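Local structure of intracellular protein transport protein USO1 (Saccharomyces cerevisiae S288c, 6LSU) at residues A[406-414]-A[495-503]. The protein is a vesicle-tethering factor required for protein transport from the ER to the Golgi complex, represented here by its armadillo-repeat globular head. Numbering follows the deposited sequence.
Sequences SILINWMLY and FKANLFEVL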
loop_
_atom_site.group_PDB
_atom_site.type_symbol
_atom_site.label_atom_id
_atom_site.label_comp_id
_atom_site.label_asym_id
_atom_site.label_seq_id
_atom_site.Cartn_x
_atom_site.Cartn_y
_atom_site.Cartn_z
ATOM N N SER A 406 -16.145 -13.323 -10.950
ATOM C CA SER A 406 -17.353 -12.566 -11.381
ATOM C C SER A 406 -17.504 -11.254 -10.583
ATOM O O SER A 406 -17.593 -10.182 -11.237
ATOM C CB SER A 406 -18.587 -13.459 -11.271
ATOM O OG SER A 406 -18.491 -14.487 -12.249
ATOM N N ILE A 407 -17.472 -11.278 -9.245
ATOM C CA ILE A 407 -17.593 -10.030 -8.420
ATOM C C ILE A 407 -16.489 -9.037 -8.799
ATOM O O ILE A 407 -16.720 -7.895 -8.829
ATOM C CB ILE A 407 -17.568 -10.306 -6.917
ATOM C CG1 ILE A 407 -18.611 -11.348 -6.527
ATOM C CG2 ILE A 407 -17.787 -9.009 -6.122
ATOM C CD1 ILE A 407 -18.703 -11.513 -5.074
ATOM N N LEU A 408 -15.275 -9.490 -9.026
ATOM C CA LEU A 408 -14.174 -8.578 -9.363
ATOM C C LEU A 408 -14.542 -7.827 -10.649
ATOM O O LEU A 408 -14.452 -6.628 -10.679
ATOM C CB LEU A 408 -12.872 -9.370 -9.513
ATOM C CG LEU A 408 -12.303 -9.880 -8.197
ATOM C CD1 LEU A 408 -11.027 -10.655 -8.454
ATOM C CD2 LEU A 408 -11.981 -8.756 -7.220
ATOM N N ILE A 409 -14.943 -8.566 -11.662
ATOM C CA ILE A 409 -15.232 -8.024 -13.015
ATOM C C ILE A 409 -16.415 -7.087 -12.898
ATOM O O ILE A 409 -16.379 -6.005 -13.445
ATOM C CB ILE A 409 -15.480 -9.168 -13.996
ATOM C CG1 ILE A 409 -14.163 -9.929 -14.217
ATOM C CG2 ILE A 409 -16.030 -8.588 -15.289
ATOM C CD1 ILE A 409 -14.288 -11.185 -15.064
ATOM N N ASN A 410 -17.377 -7.473 -12.081
ATOM C CA ASN A 410 -18.566 -6.647 -11.898
ATOM C C ASN A 410 -18.150 -5.346 -11.214
ATOM O O ASN A 410 -18.609 -4.276 -11.631
ATOM C CB ASN A 410 -19.584 -7.451 -11.109
ATOM C CG ASN A 410 -20.755 -6.570 -10.811
ATOM O OD1 ASN A 410 -20.760 -5.894 -9.790
ATOM N ND2 ASN A 410 -21.633 -6.511 -11.786
ATOM N N TRP A 411 -17.354 -5.424 -10.168
ATOM C CA TRP A 411 -17.004 -4.237 -9.355
ATOM C C TRP A 411 -16.145 -3.330 -10.203
ATOM O O TRP A 411 -16.471 -2.114 -10.278
ATOM C CB TRP A 411 -16.279 -4.615 -8.067
ATOM C CG TRP A 411 -17.225 -4.983 -6.981
ATOM C CD1 TRP A 411 -18.511 -5.389 -7.114
ATOM C CD2 TRP A 411 -16.936 -5.019 -5.581
ATOM N NE1 TRP A 411 -19.050 -5.675 -5.887
ATOM C CE2 TRP A 411 -18.113 -5.417 -4.931
ATOM C CE3 TRP A 411 -15.810 -4.716 -4.825
ATOM C CZ2 TRP A 411 -18.178 -5.576 -3.562
ATOM C CZ3 TRP A 411 -15.886 -4.842 -3.463
ATOM C CH2 TRP A 411 -17.053 -5.269 -2.842
ATOM N N MET A 412 -15.153 -3.942 -10.859
ATOM C CA MET A 412 -14.237 -3.229 -11.770
ATOM C C MET A 412 -15.056 -2.381 -12.764
ATOM O O MET A 412 -14.665 -1.180 -12.970
ATOM C CB MET A 412 -13.326 -4.201 -12.530
ATOM C CG MET A 412 -12.193 -3.463 -13.143
ATOM S SD MET A 412 -11.100 -4.510 -14.081
ATOM C CE MET A 412 -12.320 -5.397 -15.021
ATOM N N LEU A 413 -16.083 -2.976 -13.396
ATOM C CA LEU A 413 -16.771 -2.407 -14.601
ATOM C C LEU A 413 -17.904 -1.475 -14.176
ATOM O O LEU A 413 -17.891 -0.330 -14.666
ATOM C CB LEU A 413 -17.380 -3.519 -15.466
ATOM C CG LEU A 413 -16.389 -4.442 -16.149
ATOM C CD1 LEU A 413 -17.093 -5.486 -16.971
ATOM C CD2 LEU A 413 -15.437 -3.650 -17.013
ATOM N N TYR A 414 -18.828 -1.958 -13.320
ATOM C CA TYR A 414 -20.131 -1.309 -13.062
ATOM C C TYR A 414 -20.255 -0.738 -11.645
ATOM O O TYR A 414 -21.408 -0.361 -11.270
ATOM C CB TYR A 414 -21.296 -2.282 -13.300
ATOM C CG TYR A 414 -21.266 -2.973 -14.634
ATOM C CD1 TYR A 414 -21.638 -2.332 -15.810
ATOM C CD2 TYR A 414 -20.831 -4.295 -14.712
ATOM C CE1 TYR A 414 -21.550 -2.983 -17.041
ATOM C CE2 TYR A 414 -20.747 -4.952 -15.930
ATOM C CZ TYR A 414 -21.093 -4.290 -17.100
ATOM O OH TYR A 414 -20.966 -4.947 -18.290
ATOM N N PHE A 495 -26.207 -11.032 -12.440
ATOM C CA PHE A 495 -25.674 -9.668 -12.698
ATOM C C PHE A 495 -24.545 -9.711 -13.749
ATOM O O PHE A 495 -24.009 -10.792 -14.062
ATOM C CB PHE A 495 -25.194 -9.038 -11.390
ATOM C CG PHE A 495 -23.970 -9.658 -10.757
ATOM C CD1 PHE A 495 -23.010 -10.313 -11.511
ATOM C CD2 PHE A 495 -23.741 -9.521 -9.401
ATOM C CE1 PHE A 495 -21.880 -10.851 -10.924
ATOM C CE2 PHE A 495 -22.608 -10.056 -8.815
ATOM C CZ PHE A 495 -21.680 -10.721 -9.579
ATOM N N LYS A 496 -24.126 -8.545 -14.227
ATOM C CA LYS A 496 -23.219 -8.394 -15.386
ATOM C C LYS A 496 -21.751 -8.625 -14.977
ATOM O O LYS A 496 -21.266 -7.950 -14.071
ATOM C CB LYS A 496 -23.394 -6.994 -15.975
ATOM C CG LYS A 496 -24.571 -6.841 -16.927
ATOM C CD LYS A 496 -25.057 -5.405 -17.081
ATOM C CE LYS A 496 -24.981 -4.883 -18.505
ATOM N NZ LYS A 496 -25.442 -5.877 -19.508
ATOM N N ALA A 497 -21.027 -9.507 -15.669
ATOM C CA ALA A 497 -19.562 -9.676 -15.471
ATOM C C ALA A 497 -18.855 -10.022 -16.792
ATOM O O ALA A 497 -17.874 -10.790 -16.714
ATOM C CB ALA A 497 -19.293 -10.733 -14.424
ATOM N N ASN A 498 -19.301 -9.467 -17.931
ATOM C CA ASN A 498 -18.781 -9.842 -19.269
ATOM C C ASN A 498 -18.078 -8.660 -19.932
ATOM O O ASN A 498 -18.655 -7.594 -20.060
ATOM C CB ASN A 498 -19.854 -10.453 -20.180
ATOM C CG ASN A 498 -19.210 -11.177 -21.348
ATOM O OD1 ASN A 498 -18.596 -10.560 -22.218
ATOM N ND2 ASN A 498 -19.227 -12.501 -21.324
ATOM N N LEU A 499 -16.828 -8.883 -20.300
ATOM C CA LEU A 499 -15.909 -7.837 -20.798
ATOM C C LEU A 499 -16.253 -7.580 -22.260
ATOM O O LEU A 499 -16.017 -6.458 -22.708
ATOM C CB LEU A 499 -14.455 -8.305 -20.652
ATOM C CG LEU A 499 -13.922 -8.409 -19.227
ATOM C CD1 LEU A 499 -12.644 -9.249 -19.158
ATOM C CD2 LEU A 499 -13.669 -7.044 -18.654
ATOM N N PHE A 500 -16.714 -8.617 -22.969
ATOM C CA PHE A 500 -17.103 -8.553 -24.399
ATOM C C PHE A 500 -18.375 -7.716 -24.532
ATOM O O PHE A 500 -18.490 -6.891 -25.448
ATOM C CB PHE A 500 -17.258 -9.951 -24.953
ATOM C CG PHE A 500 -15.940 -10.611 -25.235
ATOM C CD1 PHE A 500 -15.118 -10.131 -26.237
ATOM C CD2 PHE A 500 -15.534 -11.718 -24.521
ATOM C CE1 PHE A 500 -13.913 -10.760 -26.514
ATOM C CE2 PHE A 500 -14.308 -12.304 -24.772
ATOM C CZ PHE A 500 -13.511 -11.846 -25.781
ATOM N N GLU A 501 -19.284 -7.885 -23.579
ATOM C CA GLU A 501 -20.474 -7.037 -23.488
ATOM C C GLU A 501 -20.021 -5.577 -23.558
ATOM O O GLU A 501 -20.598 -4.856 -24.337
ATOM C CB GLU A 501 -21.253 -7.348 -22.215
ATOM C CG GLU A 501 -22.755 -7.297 -22.414
ATOM C CD GLU A 501 -23.558 -7.996 -21.326
ATOM O OE1 GLU A 501 -24.685 -8.458 -21.633
ATOM O OE2 GLU A 501 -23.059 -8.084 -20.179
ATOM N N VAL A 502 -19.015 -5.159 -22.781
ATOM C CA VAL A 502 -18.592 -3.734 -22.749
ATOM C C VAL A 502 -17.835 -3.418 -24.046
ATOM O O VAL A 502 -18.159 -2.454 -24.762
ATOM C CB VAL A 502 -17.742 -3.432 -21.509
ATOM C CG1 VAL A 502 -17.055 -2.077 -21.611
ATOM C CG2 VAL A 502 -18.584 -3.528 -20.247
ATOM N N LEU A 503 -16.868 -4.238 -24.376
ATOM C CA LEU A 503 -15.940 -3.925 -25.497
ATOM C C LEU A 503 -16.679 -3.839 -26.855
ATOM O O LEU A 503 -16.179 -3.098 -27.738
ATOM C CB LEU A 503 -14.883 -5.012 -25.568
ATOM C CG LEU A 503 -13.842 -4.790 -26.644
ATOM C CD1 LEU A 503 -12.922 -3.697 -26.214
ATOM C CD2 LEU A 503 -13.039 -6.034 -26.959
#
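Helix 406-414 of ARM repeat 7 and the short helix 499-503 of repeat 8 run in nearly the same direction, 22° apart, but with axes 11.5 Å distant. Within this armadillo-type stack of the globular head, the non-helical lead-in 495-498 makes the closer backbone approach, bringing the CA atoms of Asn410 and Ala497 to 4.8 Å. In Asn410, CG anti to the backbone nitrogen (chi1 175°) carries the amide over to the lead-in, where ND2 donates to Lys496 O at 2.7 Å. The bond is almost straight (172°) and lies in the planes of both the carbonyl and the Asn410 amide. That same ND2 sits over one face of the Phe495 ring, toward its rim. Deeper in, Ile409 CG2 packs against Ala497 CB, and Leu413 crosses Leu499 at about a right angle while its CD1 meets Val502 CG2; Phe445 of helix 439-459 adjoins Ile409 and Leu499. Asn498 N-caps the second helix: OD1 accepts from Glu501 N and, weakly, from Phe500 N, while ND2 hydrogen-bonds to Gln449 O. Leu413 CB and Lys496 CD lie over opposite faces of the Tyr414 ring, each toward the rim, and Lys496 NZ forms a salt bridge with Glu501 OE2 at 3.3 Å.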